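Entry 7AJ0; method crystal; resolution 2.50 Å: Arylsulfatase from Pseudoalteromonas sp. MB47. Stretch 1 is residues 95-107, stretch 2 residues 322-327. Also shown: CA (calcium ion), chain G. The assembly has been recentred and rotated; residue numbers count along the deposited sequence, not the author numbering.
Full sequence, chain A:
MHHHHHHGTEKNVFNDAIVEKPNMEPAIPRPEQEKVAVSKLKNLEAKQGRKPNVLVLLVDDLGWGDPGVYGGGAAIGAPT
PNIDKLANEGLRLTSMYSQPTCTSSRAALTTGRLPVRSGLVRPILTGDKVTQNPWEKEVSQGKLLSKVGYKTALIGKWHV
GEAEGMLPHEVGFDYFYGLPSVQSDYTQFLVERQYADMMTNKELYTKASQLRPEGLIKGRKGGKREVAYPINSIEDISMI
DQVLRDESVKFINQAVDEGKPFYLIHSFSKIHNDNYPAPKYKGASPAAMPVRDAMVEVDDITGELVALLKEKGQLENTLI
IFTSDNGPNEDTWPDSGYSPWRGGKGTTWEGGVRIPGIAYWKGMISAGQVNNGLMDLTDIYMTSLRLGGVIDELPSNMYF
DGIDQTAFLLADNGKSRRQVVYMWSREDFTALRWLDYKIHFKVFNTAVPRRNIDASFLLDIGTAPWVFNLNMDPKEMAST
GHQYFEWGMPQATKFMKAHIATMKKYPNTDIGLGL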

# COMPACT_ATOMS: atom_id res chain seq x y z
N SER A 95 -29.59 -13.61 1.70
CA SER A 95 -29.45 -12.17 1.92
C SER A 95 -30.09 -11.77 3.24
O SER A 95 -30.92 -10.87 3.33
CB SER A 95 -30.06 -11.38 0.76
OG SER A 95 -29.17 -11.36 -0.35
N MET A 96 -29.69 -12.47 4.30
CA MET A 96 -30.10 -12.16 5.66
C MET A 96 -29.05 -11.25 6.29
O MET A 96 -27.84 -11.46 6.10
CB MET A 96 -30.26 -13.44 6.47
CG MET A 96 -30.58 -13.25 7.94
SD MET A 96 -32.20 -12.56 8.27
CE MET A 96 -32.41 -13.10 9.96
N TYR A 97 -29.50 -10.25 7.04
CA TYR A 97 -28.61 -9.19 7.51
C TYR A 97 -28.74 -8.98 9.00
O TYR A 97 -29.83 -9.09 9.57
CB TYR A 97 -28.90 -7.87 6.77
CG TYR A 97 -28.27 -7.83 5.40
CD1 TYR A 97 -26.94 -7.48 5.24
CD2 TYR A 97 -29.00 -8.17 4.27
CE1 TYR A 97 -26.35 -7.46 4.00
CE2 TYR A 97 -28.42 -8.16 3.02
CZ TYR A 97 -27.09 -7.79 2.89
OH TYR A 97 -26.51 -7.78 1.65
N SER A 98 -27.60 -8.66 9.63
CA SER A 98 -27.53 -8.37 11.05
C SER A 98 -26.89 -7.01 11.26
O SER A 98 -26.63 -6.28 10.29
CB SER A 98 -26.74 -9.45 11.78
OG SER A 98 -25.37 -9.42 11.38
N GLN A 99 -26.60 -6.65 12.50
CA GLN A 99 -25.76 -5.50 12.80
C GLN A 99 -24.30 -5.93 12.85
O GLN A 99 -23.98 -7.13 12.87
CB GLN A 99 -26.19 -4.88 14.12
CG GLN A 99 -27.67 -4.54 14.17
CD GLN A 99 -28.08 -3.58 13.08
OE1 GLN A 99 -27.59 -2.45 13.01
NE2 GLN A 99 -28.99 -4.01 12.21
N PRO A 100 -23.36 -4.98 12.86
CA PRO A 100 -21.94 -5.36 12.78
C PRO A 100 -21.34 -5.91 14.06
O PRO A 100 -20.23 -6.46 14.01
CB PRO A 100 -21.25 -4.05 12.37
CG PRO A 100 -22.34 -3.16 11.87
CD PRO A 100 -23.55 -3.54 12.67
N THR A 101 -22.01 -5.78 15.21
CA THR A 101 -21.42 -6.21 16.48
C THR A 101 -22.49 -6.84 17.37
O THR A 101 -23.69 -6.75 17.10
CB THR A 101 -20.75 -5.03 17.21
OG1 THR A 101 -21.66 -3.92 17.28
CG2 THR A 101 -19.50 -4.60 16.47
N CYS A 102 -22.03 -7.48 18.45
CA CYS A 102 -22.87 -8.36 19.24
C CYS A 102 -24.05 -7.62 19.86
O CYS A 102 -25.22 -7.94 19.59
CB CYS A 102 -22.05 -9.04 20.34
SG CYS A 102 -20.64 -10.01 19.78
N THR A 103 -23.76 -6.64 20.71
CA THR A 103 -24.82 -5.96 21.45
C THR A 103 -25.82 -5.31 20.50
O THR A 103 -27.03 -5.31 20.77
CB THR A 103 -24.22 -4.90 22.38
OG1 THR A 103 -23.33 -5.53 23.31
CG2 THR A 103 -25.31 -4.16 23.13
N SER A 104 -25.34 -4.76 19.38
CA SER A 104 -26.23 -4.07 18.46
C SER A 104 -27.19 -5.05 17.77
O SER A 104 -28.38 -4.75 17.62
CB SER A 104 -25.41 -3.31 17.42
OG SER A 104 -24.78 -2.19 18.02
N SER A 105 -26.68 -6.21 17.37
CA SER A 105 -27.53 -7.20 16.70
C SER A 105 -28.53 -7.82 17.67
O SER A 105 -29.67 -8.10 17.29
CB SER A 105 -26.67 -8.28 16.07
OG SER A 105 -26.00 -7.80 14.92
N ARG A 106 -28.12 -8.05 18.91
CA ARG A 106 -29.01 -8.69 19.87
C ARG A 106 -30.09 -7.74 20.36
O ARG A 106 -31.21 -8.17 20.64
CB ARG A 106 -28.19 -9.26 21.03
CG ARG A 106 -27.42 -10.49 20.61
CD ARG A 106 -26.12 -10.68 21.37
NE ARG A 106 -25.29 -11.68 20.70
CZ ARG A 106 -25.52 -12.99 20.75
NH1 ARG A 106 -26.54 -13.46 21.44
NH2 ARG A 106 -24.72 -13.83 20.10
N ALA A 107 -29.77 -6.45 20.45
CA ALA A 107 -30.81 -5.45 20.71
C ALA A 107 -31.83 -5.43 19.58
O ALA A 107 -33.04 -5.40 19.82
CB ALA A 107 -30.17 -4.07 20.90
N PHE A 322 -32.62 -20.42 12.34
CA PHE A 322 -31.20 -20.57 12.64
C PHE A 322 -30.47 -19.40 12.00
O PHE A 322 -30.57 -19.19 10.79
CB PHE A 322 -30.68 -21.91 12.11
CG PHE A 322 -29.22 -22.14 12.38
CD1 PHE A 322 -28.25 -21.63 11.54
CD2 PHE A 322 -28.82 -22.87 13.49
CE1 PHE A 322 -26.91 -21.84 11.79
CE2 PHE A 322 -27.48 -23.09 13.74
CZ PHE A 322 -26.53 -22.57 12.89
N THR A 323 -29.74 -18.64 12.81
CA THR A 323 -29.11 -17.43 12.31
C THR A 323 -27.92 -17.08 13.20
O THR A 323 -27.63 -17.76 14.19
CB THR A 323 -30.12 -16.27 12.24
OG1 THR A 323 -29.52 -15.14 11.60
CG2 THR A 323 -30.57 -15.86 13.63
N SER A 324 -27.24 -16.00 12.84
CA SER A 324 -26.10 -15.47 13.57
C SER A 324 -26.39 -14.03 13.97
O SER A 324 -27.33 -13.40 13.48
CB SER A 324 -24.82 -15.55 12.73
OG SER A 324 -23.74 -14.92 13.38
N ASP A 325 -25.56 -13.50 14.87
CA ASP A 325 -25.71 -12.11 15.29
C ASP A 325 -24.77 -11.16 14.57
O ASP A 325 -25.03 -9.96 14.54
CB ASP A 325 -25.51 -11.99 16.80
CG ASP A 325 -24.06 -12.08 17.22
OD1 ASP A 325 -23.28 -12.79 16.56
OD2 ASP A 325 -23.71 -11.42 18.22
N ASN A 326 -23.69 -11.66 13.98
CA ASN A 326 -22.81 -10.84 13.15
C ASN A 326 -21.82 -11.76 12.45
O ASN A 326 -21.84 -12.98 12.64
CB ASN A 326 -22.09 -9.77 13.99
CG ASN A 326 -21.44 -10.35 15.22
OD1 ASN A 326 -21.90 -10.13 16.34
ND2 ASN A 326 -20.35 -11.09 15.03
N GLY A 327 -20.96 -11.17 11.62
CA GLY A 327 -20.01 -11.93 10.85
C GLY A 327 -18.85 -12.41 11.68
O GLY A 327 -18.76 -12.18 12.90
CA CA G . -21.57 -11.73 18.14

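The calcium ion ties the two stretches together: stretch 1 supplies Cys102 SG, 2.5 Å from CA, and stretch 2 supplies Asp325 OD2 at 2.2 Å, Asp325 OD1 at 2.6 Å and Asn326 OD1 at 2.4 Å, with two further ligand atoms from elsewhere in the structure. Asp325 thus binds the metal through both carboxylate oxygens. Shared coordination explains why Asn326 OD1 lies only 2.9 Å from Asp325 OD2 and 3.0 Å from Asp325 OD1, although all three are oxygens. Asp325 OD2 also accepts a hydrogen bond from Arg106 NE at 3.0 Å, part of a salt bridge in which the oxygen sits at the edge of the guanidinium, near its plane. One carboxylate oxygen therefore meets both the metal and the arginine. Cys102 and Arg106 stand one helical turn apart, joined by the backbone bond from Arg106 N to Cys102 O (3.0 Å), so the start of the helix presents both to Asp325.

Ser105 OG donates to Asp325 O at a very short 2.4 Å; the carbonyl is crowded in the model, and its position is less certain. Ser105 OG also accepts a weak bond from Gln99 N (2.7 Å), linking the loop before the helix to this site. Ser98 OG lies 3.2 Å from Asp325 O but donates within its own stretch, to Gln99 O at 3.1 Å.

Around these polar contacts, the backbone of Asn326 packs against Ser98, with Asn326 CA 3.4 Å from Ser98 OG, while Asn326 CB rests 3.4 Å from Gln99 O and 3.8 Å from Pro100 O. Asn326 ND2 turns to its own stretch, donating to Gly327 O at 2.9 Å. Farther out, Met96 and Thr323 point toward each other's stretches, and Met96 CE approaches Thr323 OG1 to 3.9 Å.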